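Side-chain contacts in extracellular solute-binding protein, family 7 (PDB 4PET), which binds pyruvate together with a calcium ion and probably delivers such organic-acid solutes to a TRAP transporter of the cell membrane: residues Met173-Pro176 and Val182-Lys185; Pro42-Ala47 and Glu211-Ser216. All coordinates share one frame; numbering follows the deposited sequence.

Interaction 1 of 2, residues Met173-Pro176 and Val182-Lys185; sequences MRIP and VLAK. With PYR (pyruvic acid), chain D.
L183 meets M173 and I175 through one methyl group. Its CD1 lies 3.8 Å from SE of M173, a selenomethionine, and 3.9 Å from CD1 of I175, so the contact is a small, wholly apolar cluster. M173 reaches the leucine by full extension, with CG anti to the backbone N (chi1 177°) and the rest of the chain stretched out to the selenium. The I175 side chain crosses that of L183 at about a right angle and offers its terminal methyl alone. The packing is close on this buried side but rests on one leucine methyl; over the next two residues, A184 and K185 turn to the exposed side, where K185 forms a salt bridge with E313.

R174 lies between M173 and I175 in sequence, but its bent chain (chi2 -91°) leads to the pyruvate pocket. The guanidinium takes the ligand carboxylate at its edge: NH1 donates to pyruvate O at 2.7 Å and NH2 to OXT at 2.9 Å, the latter almost straight at 175°. This paired grip is the arginine–carboxylate recognition expected of TRAP solute-binding proteins. P176 CD lies over one face of the guanidinium, toward its rim, and P176 CG comes within 3.3 Å of pyruvate O. Bonds from NE to the carbonyl of I193 and from NH1 to that of E211 further fix the rotation of the group.

Strand 172-174, helix 177-185 and strand 189-191 form a beta-alpha-beta unit, in which L183 faces the sheet, V182 and K185 lean on helix 301-321, and I175 and A184 both touch P190.

Interaction 2 of 2, residues Pro42-Ala47 and Glu211-Ser216; sequences PIFGDA and EWVGPS. With CA (calcium ion), chain E; PYR (pyruvic acid), chain D.
The carboxylate O of pyruvate, a ligand flanked by F44 from P42-A47 and by W212 and V213 from E211-S216, is gripped by calcium at 2.4 Å as well as by an arginine. The keto oxygen O3 also reaches the metal, which makes the ligand a bidentate chelator. E211 answers with both carboxylate oxygens, OE1 at 2.5 Å and OE2 at 2.4 Å from calcium, and W212 adds its backbone O; Q153 and E236 complete the shell. The E211 chain, bent at chi2 (79°), folds its carboxylate onto the ion.

The methyl end of pyruvate is bordered by two aromatic rings. F44 brings its ring edge to pyruvate CB, with CE2 3.6 Å away, whereas W212 presents one ring face to that methyl. The two rings are inclined at 42° and meet obliquely, F44 CE2 being 3.8 Å from W212 CZ2. In the two-lobed fold of TRAP solute receptors, this is a closure across the ligand cleft: helix 44-58 follows a strand of one sheet, and the loop of W212 leaves a strand of the other. V213 wedges in beside them, its CG2 3.8 Å from F44 CZ and also over the W212 face, toward the rim.

Farther along E211-S216, I43 CD1 rests against S216 CB at 3.7 Å, and M272 and A279 of helix 255-290 also pack on I43. I43 occupies the N-cap position, and its backbone N donates to D46 OD2 at 2.8 Å from above the carboxylate plane, a side-chain-to-backbone bond across the first turn of the helix.

Overall arrangement
From the N terminus the chain leaves strand 29-35 and enters P42-A47, which meets E211-S216 164 residues further along; interaction 2 therefore closes a long loop, tying the start of helix 44-58 to the loop after strand 209-210. Interaction 1 is nested inside it as a short, local closure, packing helix 177-185 on the strand that precedes it. Although their centres are 20 Å apart, the two meet around pyruvate: R174 NH1 forms a salt bridge of 3.1 Å with E211 OE1, and I175 CG1 packs on E211 CG. The adjacent parallel strands 172-174 and 209-210 thus carry the arginine and the metal-binding glutamate to the same ligand, to which F44 comes from the other lobe.

Interaction 1 of 2, residues Met173-Pro176 and Val182-Lys185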
HETATM    1  N   MSE A 173      -9.094  16.767 -24.923  1.00 21.00           N
HETATM    2  CA  MSE A 173      -8.348  15.752 -24.203  1.00 21.65           C
HETATM    3  C   MSE A 173      -9.251  14.813 -23.418  1.00 22.19           C
HETATM    4  O   MSE A 173     -10.125  15.260 -22.681  1.00 22.51           O
HETATM    5  CB  MSE A 173      -7.351  16.418 -23.232  1.00 21.83           C
HETATM    6  CG  MSE A 173      -6.579  15.442 -22.393  1.00 25.02           C
HETATM    7 SE   MSE A 173      -5.233  16.261 -21.231  0.85 21.76          SE
HETATM    8  CE  MSE A 173      -4.415  14.598 -20.671  1.00 29.36           C
ATOM      9  N   ARG A 174      -9.037  13.507 -23.564  1.00 18.67           N
ATOM     10  CA  ARG A 174      -9.684  12.567 -22.663  1.00 20.12           C
ATOM     11  C   ARG A 174      -8.991  12.562 -21.305  1.00 26.30           C
ATOM     12  O   ARG A 174      -7.822  12.154 -21.180  1.00 24.21           O
ATOM     13  CB  ARG A 174      -9.722  11.161 -23.249  1.00 19.53           C
ATOM     14  CG  ARG A 174     -10.541  10.212 -22.461  1.00 19.29           C
ATOM     15  CD  ARG A 174      -9.718   9.479 -21.405  1.00 20.79           C
ATOM     16  NE  ARG A 174     -10.594   8.720 -20.534  1.00 24.23           N
ATOM     17  CZ  ARG A 174     -10.261   8.193 -19.365  1.00 19.68           C
ATOM     18  NH1 ARG A 174      -9.038   8.307 -18.891  1.00 19.98           N
ATOM     19  NH2 ARG A 174     -11.173   7.553 -18.658  1.00 22.58           N
ATOM     20  N   ILE A 175      -9.717  13.045 -20.298  1.00 16.44           N
ATOM     21  CA  ILE A 175      -9.232  13.113 -18.927  1.00 20.08           C
ATOM     22  C   ILE A 175     -10.461  13.243 -18.006  1.00 21.23           C
ATOM     23  O   ILE A 175     -11.264  14.145 -18.185  1.00 20.11           O
ATOM     24  CB  ILE A 175      -8.263  14.292 -18.739  1.00 23.13           C
ATOM     25  CG1 ILE A 175      -7.650  14.301 -17.327  1.00 22.99           C
ATOM     26  CG2 ILE A 175      -8.938  15.648 -19.142  1.00 22.70           C
ATOM     27  CD1 ILE A 175      -6.537  15.315 -17.171  1.00 18.15           C
ATOM     28  N   PRO A 176     -10.614  12.315 -17.047  1.00 19.84           N
ATOM     29  CA  PRO A 176     -11.781  12.318 -16.153  1.00 19.28           C
ATOM     30  C   PRO A 176     -11.607  13.151 -14.881  1.00 19.93           C
ATOM     31  O   PRO A 176     -10.559  13.800 -14.633  1.00 18.99           O
ATOM     32  CB  PRO A 176     -11.924  10.848 -15.793  1.00 21.39           C
ATOM     33  CG  PRO A 176     -10.453  10.350 -15.745  1.00 22.79           C
ATOM     34  CD  PRO A 176      -9.699  11.189 -16.743  1.00 27.11           C
ATOM     35  N   VAL A 182     -10.507  21.163 -13.967  1.00 19.94           N
ATOM     36  CA  VAL A 182      -9.394  22.089 -13.877  1.00 24.04           C
ATOM     37  C   VAL A 182      -8.918  22.542 -15.270  1.00 22.40           C
ATOM     38  O   VAL A 182      -8.799  23.748 -15.532  1.00 23.86           O
ATOM     39  CB  VAL A 182      -8.236  21.475 -13.060  1.00 19.66           C
ATOM     40  CG1 VAL A 182      -7.043  22.426 -13.053  1.00 24.02           C
ATOM     41  CG2 VAL A 182      -8.684  21.213 -11.620  1.00 22.93           C
ATOM     42  N   LEU A 183      -8.657  21.595 -16.170  1.00 24.80           N
ATOM     43  CA  LEU A 183      -8.182  21.959 -17.506  1.00 27.12           C
ATOM     44  C   LEU A 183      -9.245  22.747 -18.283  1.00 23.30           C
ATOM     45  O   LEU A 183      -8.905  23.630 -19.064  1.00 26.95           O
ATOM     46  CB  LEU A 183      -7.706  20.733 -18.284  1.00 23.31           C
ATOM     47  CG  LEU A 183      -6.483  20.013 -17.673  1.00 27.09           C
ATOM     48  CD1 LEU A 183      -5.983  18.884 -18.570  1.00 26.08           C
ATOM     49  CD2 LEU A 183      -5.335  20.999 -17.394  1.00 26.16           C
ATOM     50  N   ALA A 184     -10.523  22.436 -18.060  1.00 25.34           N
ATOM     51  CA  ALA A 184     -11.615  23.204 -18.684  1.00 25.73           C
ATOM     52  C   ALA A 184     -11.553  24.669 -18.242  1.00 29.34           C
ATOM     53  O   ALA A 184     -11.802  25.591 -19.032  1.00 25.36           O
ATOM     54  CB  ALA A 184     -12.955  22.614 -18.328  1.00 23.16           C
ATOM     55  N   LYS A 185     -11.181  24.891 -16.984  1.00 26.99           N
ATOM     56  CA  LYS A 185     -11.122  26.258 -16.470  1.00 27.39           C
ATOM     57  C   LYS A 185     -10.044  27.015 -17.220  1.00 27.70           C
ATOM     58  O   LYS A 185     -10.125  28.236 -17.390  1.00 31.85           O
ATOM     59  CB  LYS A 185     -10.848  26.271 -14.948  1.00 28.81           C
ATOM     60  CG  LYS A 185     -10.757  27.676 -14.338  1.00 36.33           C
ATOM     61  CD  LYS A 185     -10.351  27.610 -12.849  1.00 43.31           C
ATOM     62  CE  LYS A 185     -11.456  28.024 -11.919  1.00 43.07           C
ATOM     63  NZ  LYS A 185     -11.829  29.442 -12.142  1.00 49.89           N
TER
HETATM   64  C   PYR D 402      -9.215   6.550 -15.793  1.00 21.41           C
HETATM   65  O   PYR D 402      -8.645   7.595 -16.330  1.00 18.99           O
HETATM   66  OXT PYR D 402     -10.417   6.268 -16.208  1.00 15.36           O
HETATM   67  CA  PYR D 402      -8.519   5.727 -14.881  1.00 32.70           C
HETATM   68  O3  PYR D 402      -7.404   6.125 -14.323  1.00 24.97           O
HETATM   69  CB  PYR D 402      -8.998   4.344 -14.564  1.00 31.98           C

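Interaction 2 of 2, residues Pro42-Ala47 and Glu211-Ser216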
ATOM      1  N   PRO A  42      -6.250  -6.350 -18.519  1.00 22.78           N
ATOM      2  CA  PRO A  42      -5.337  -6.713 -17.417  1.00 22.04           C
ATOM      3  C   PRO A  42      -5.419  -5.767 -16.238  1.00 20.45           C
ATOM      4  O   PRO A  42      -5.779  -4.594 -16.416  1.00 19.85           O
ATOM      5  CB  PRO A  42      -3.934  -6.687 -18.061  1.00 32.45           C
ATOM      6  CG  PRO A  42      -4.095  -6.046 -19.427  1.00 30.71           C
ATOM      7  CD  PRO A  42      -5.560  -6.077 -19.795  1.00 25.24           C
ATOM      8  N   ILE A  43      -5.107  -6.301 -15.048  1.00 16.89           N
ATOM      9  CA  ILE A  43      -5.016  -5.550 -13.793  1.00 19.23           C
ATOM     10  C   ILE A  43      -6.404  -5.191 -13.314  1.00 25.09           C
ATOM     11  O   ILE A  43      -6.834  -5.668 -12.248  1.00 19.06           O
ATOM     12  CB  ILE A  43      -4.125  -4.295 -13.886  1.00 17.45           C
ATOM     13  CG1 ILE A  43      -2.744  -4.672 -14.465  1.00 22.87           C
ATOM     14  CG2 ILE A  43      -3.955  -3.641 -12.500  1.00 16.75           C
ATOM     15  CD1 ILE A  43      -1.799  -3.499 -14.534  1.00 17.54           C
ATOM     16  N   PHE A  44      -7.133  -4.399 -14.095  1.00 17.74           N
ATOM     17  CA  PHE A  44      -8.493  -4.009 -13.642  1.00 21.60           C
ATOM     18  C   PHE A  44      -9.435  -5.214 -13.698  1.00 18.15           C
ATOM     19  O   PHE A  44     -10.171  -5.505 -12.759  1.00 17.19           O
ATOM     20  CB  PHE A  44      -9.087  -2.889 -14.488  1.00 20.73           C
ATOM     21  CG  PHE A  44      -8.390  -1.570 -14.366  1.00 18.56           C
ATOM     22  CD1 PHE A  44      -7.201  -1.438 -13.720  1.00 17.75           C
ATOM     23  CD2 PHE A  44      -8.939  -0.452 -14.934  1.00 24.53           C
ATOM     24  CE1 PHE A  44      -6.566  -0.219 -13.628  1.00 20.35           C
ATOM     25  CE2 PHE A  44      -8.312   0.777 -14.834  1.00 21.77           C
ATOM     26  CZ  PHE A  44      -7.128   0.895 -14.182  1.00 18.71           C
ATOM     27  N   GLY A  45      -9.413  -5.910 -14.824  1.00 19.80           N
ATOM     28  CA  GLY A  45     -10.171  -7.135 -14.986  1.00 19.65           C
ATOM     29  C   GLY A  45      -9.634  -8.257 -14.105  1.00 24.08           C
ATOM     30  O   GLY A  45     -10.370  -9.189 -13.798  1.00 19.14           O
ATOM     31  N   ASP A  46      -8.368  -8.186 -13.688  1.00 24.42           N
ATOM     32  CA  ASP A  46      -7.829  -9.202 -12.753  1.00 23.24           C
ATOM     33  C   ASP A  46      -8.424  -9.017 -11.342  1.00 18.75           C
ATOM     34  O   ASP A  46      -8.745  -9.992 -10.657  1.00 23.09           O
ATOM     35  CB  ASP A  46      -6.282  -9.179 -12.711  1.00 15.45           C
ATOM     36  CG  ASP A  46      -5.637  -9.664 -14.003  1.00 18.02           C
ATOM     37  OD1 ASP A  46      -6.152 -10.605 -14.626  1.00 26.38           O
ATOM     38  OD2 ASP A  46      -4.656  -9.045 -14.444  1.00 26.63           O
ATOM     39  N   ALA A  47      -8.627  -7.768 -10.925  1.00 15.47           N
ATOM     40  CA  ALA A  47      -9.191  -7.498  -9.587  1.00 15.28           C
ATOM     41  C   ALA A  47     -10.597  -8.063  -9.401  1.00 18.89           C
ATOM     42  O   ALA A  47     -10.923  -8.568  -8.337  1.00 20.65           O
ATOM     43  CB  ALA A  47      -9.192  -6.001  -9.292  1.00 18.78           C
ATOM     44  N   GLU A 211      -5.155  10.867 -21.301  1.00 25.67           N
ATOM     45  CA  GLU A 211      -4.422  10.142 -20.286  1.00 25.01           C
ATOM     46  C   GLU A 211      -5.224   8.894 -19.984  1.00 20.56           C
ATOM     47  O   GLU A 211      -6.457   8.851 -20.182  1.00 22.03           O
ATOM     48  CB  GLU A 211      -4.139  11.031 -19.068  1.00 25.22           C
ATOM     49  CG  GLU A 211      -5.321  11.426 -18.221  1.00 25.94           C
ATOM     50  CD  GLU A 211      -5.732  10.291 -17.283  1.00 22.65           C
ATOM     51  OE1 GLU A 211      -6.907   9.896 -17.301  1.00 18.93           O
ATOM     52  OE2 GLU A 211      -4.864   9.768 -16.548  1.00 20.09           O
ATOM     53  N   TRP A 212      -4.534   7.848 -19.562  1.00 17.64           N
ATOM     54  CA  TRP A 212      -5.223   6.650 -19.122  1.00 21.51           C
ATOM     55  C   TRP A 212      -4.717   6.280 -17.722  1.00 28.23           C
ATOM     56  O   TRP A 212      -5.326   6.719 -16.747  1.00 20.40           O
ATOM     57  CB  TRP A 212      -5.129   5.520 -20.149  1.00 17.90           C
ATOM     58  CG  TRP A 212      -5.693   4.249 -19.665  1.00 19.42           C
ATOM     59  CD1 TRP A 212      -5.019   3.076 -19.469  1.00 20.52           C
ATOM     60  CD2 TRP A 212      -7.035   4.013 -19.256  1.00 18.10           C
ATOM     61  NE1 TRP A 212      -5.860   2.127 -18.963  1.00 21.37           N
ATOM     62  CE2 TRP A 212      -7.111   2.674 -18.819  1.00 18.62           C
ATOM     63  CE3 TRP A 212      -8.194   4.802 -19.220  1.00 25.64           C
ATOM     64  CZ2 TRP A 212      -8.293   2.098 -18.375  1.00 19.22           C
ATOM     65  CZ3 TRP A 212      -9.363   4.235 -18.768  1.00 20.82           C
ATOM     66  CH2 TRP A 212      -9.409   2.895 -18.340  1.00 24.37           C
ATOM     67  N   VAL A 213      -3.605   5.545 -17.620  1.00 17.21           N
ATOM     68  CA  VAL A 213      -3.053   5.190 -16.311  1.00 17.01           C
ATOM     69  C   VAL A 213      -1.557   5.444 -16.181  1.00 22.92           C
ATOM     70  O   VAL A 213      -1.099   6.219 -15.330  1.00 19.59           O
ATOM     71  CB  VAL A 213      -3.354   3.718 -15.962  1.00 22.94           C
ATOM     72  CG1 VAL A 213      -2.621   3.326 -14.671  1.00 19.84           C
ATOM     73  CG2 VAL A 213      -4.881   3.513 -15.820  1.00 21.98           C
ATOM     74  N   GLY A 214      -0.791   4.786 -17.036  1.00 19.51           N
ATOM     75  CA  GLY A 214       0.648   4.767 -16.890  1.00 18.79           C
ATOM     76  C   GLY A 214       1.221   3.542 -17.565  1.00 24.40           C
ATOM     77  O   GLY A 214       0.538   2.849 -18.324  1.00 18.92           O
ATOM     78  N   PRO A 215       2.496   3.263 -17.284  1.00 22.92           N
ATOM     79  CA  PRO A 215       3.208   2.164 -17.940  1.00 22.89           C
ATOM     80  C   PRO A 215       2.569   0.811 -17.689  1.00 21.22           C
ATOM     81  O   PRO A 215       2.750  -0.119 -18.483  1.00 22.91           O
ATOM     82  CB  PRO A 215       4.599   2.216 -17.302  1.00 20.92           C
ATOM     83  CG  PRO A 215       4.758   3.554 -16.794  1.00 26.58           C
ATOM     84  CD  PRO A 215       3.380   4.080 -16.444  1.00 23.61           C
ATOM     85  N   SER A 216       1.832   0.666 -16.592  1.00 19.18           N
ATOM     86  CA  SER A 216       1.238  -0.638 -16.303  1.00 21.07           C
ATOM     87  C   SER A 216       0.301  -1.096 -17.415  1.00 22.05           C
ATOM     88  O   SER A 216       0.149  -2.298 -17.648  1.00 25.31           O
ATOM     89  CB  SER A 216       0.489  -0.640 -14.962  1.00 24.51           C
ATOM     90  OG  SER A 216      -0.465   0.412 -14.891  1.00 24.92           O
TER
HETATM   91 CA    CA E 403      -6.486   8.332 -15.461  1.00 20.50          CA
HETATM   92  C   PYR D 402      -9.215   6.550 -15.793  1.00 21.41           C
HETATM   93  O   PYR D 402      -8.645   7.595 -16.330  1.00 18.99           O
HETATM   94  OXT PYR D 402     -10.417   6.268 -16.208  1.00 15.36           O
HETATM   95  CA  PYR D 402      -8.519   5.727 -14.881  1.00 32.70           C
HETATM   96  O3  PYR D 402      -7.404   6.125 -14.323  1.00 24.97           O
HETATM   97  CB  PYR D 402      -8.998   4.344 -14.564  1.00 31.98           C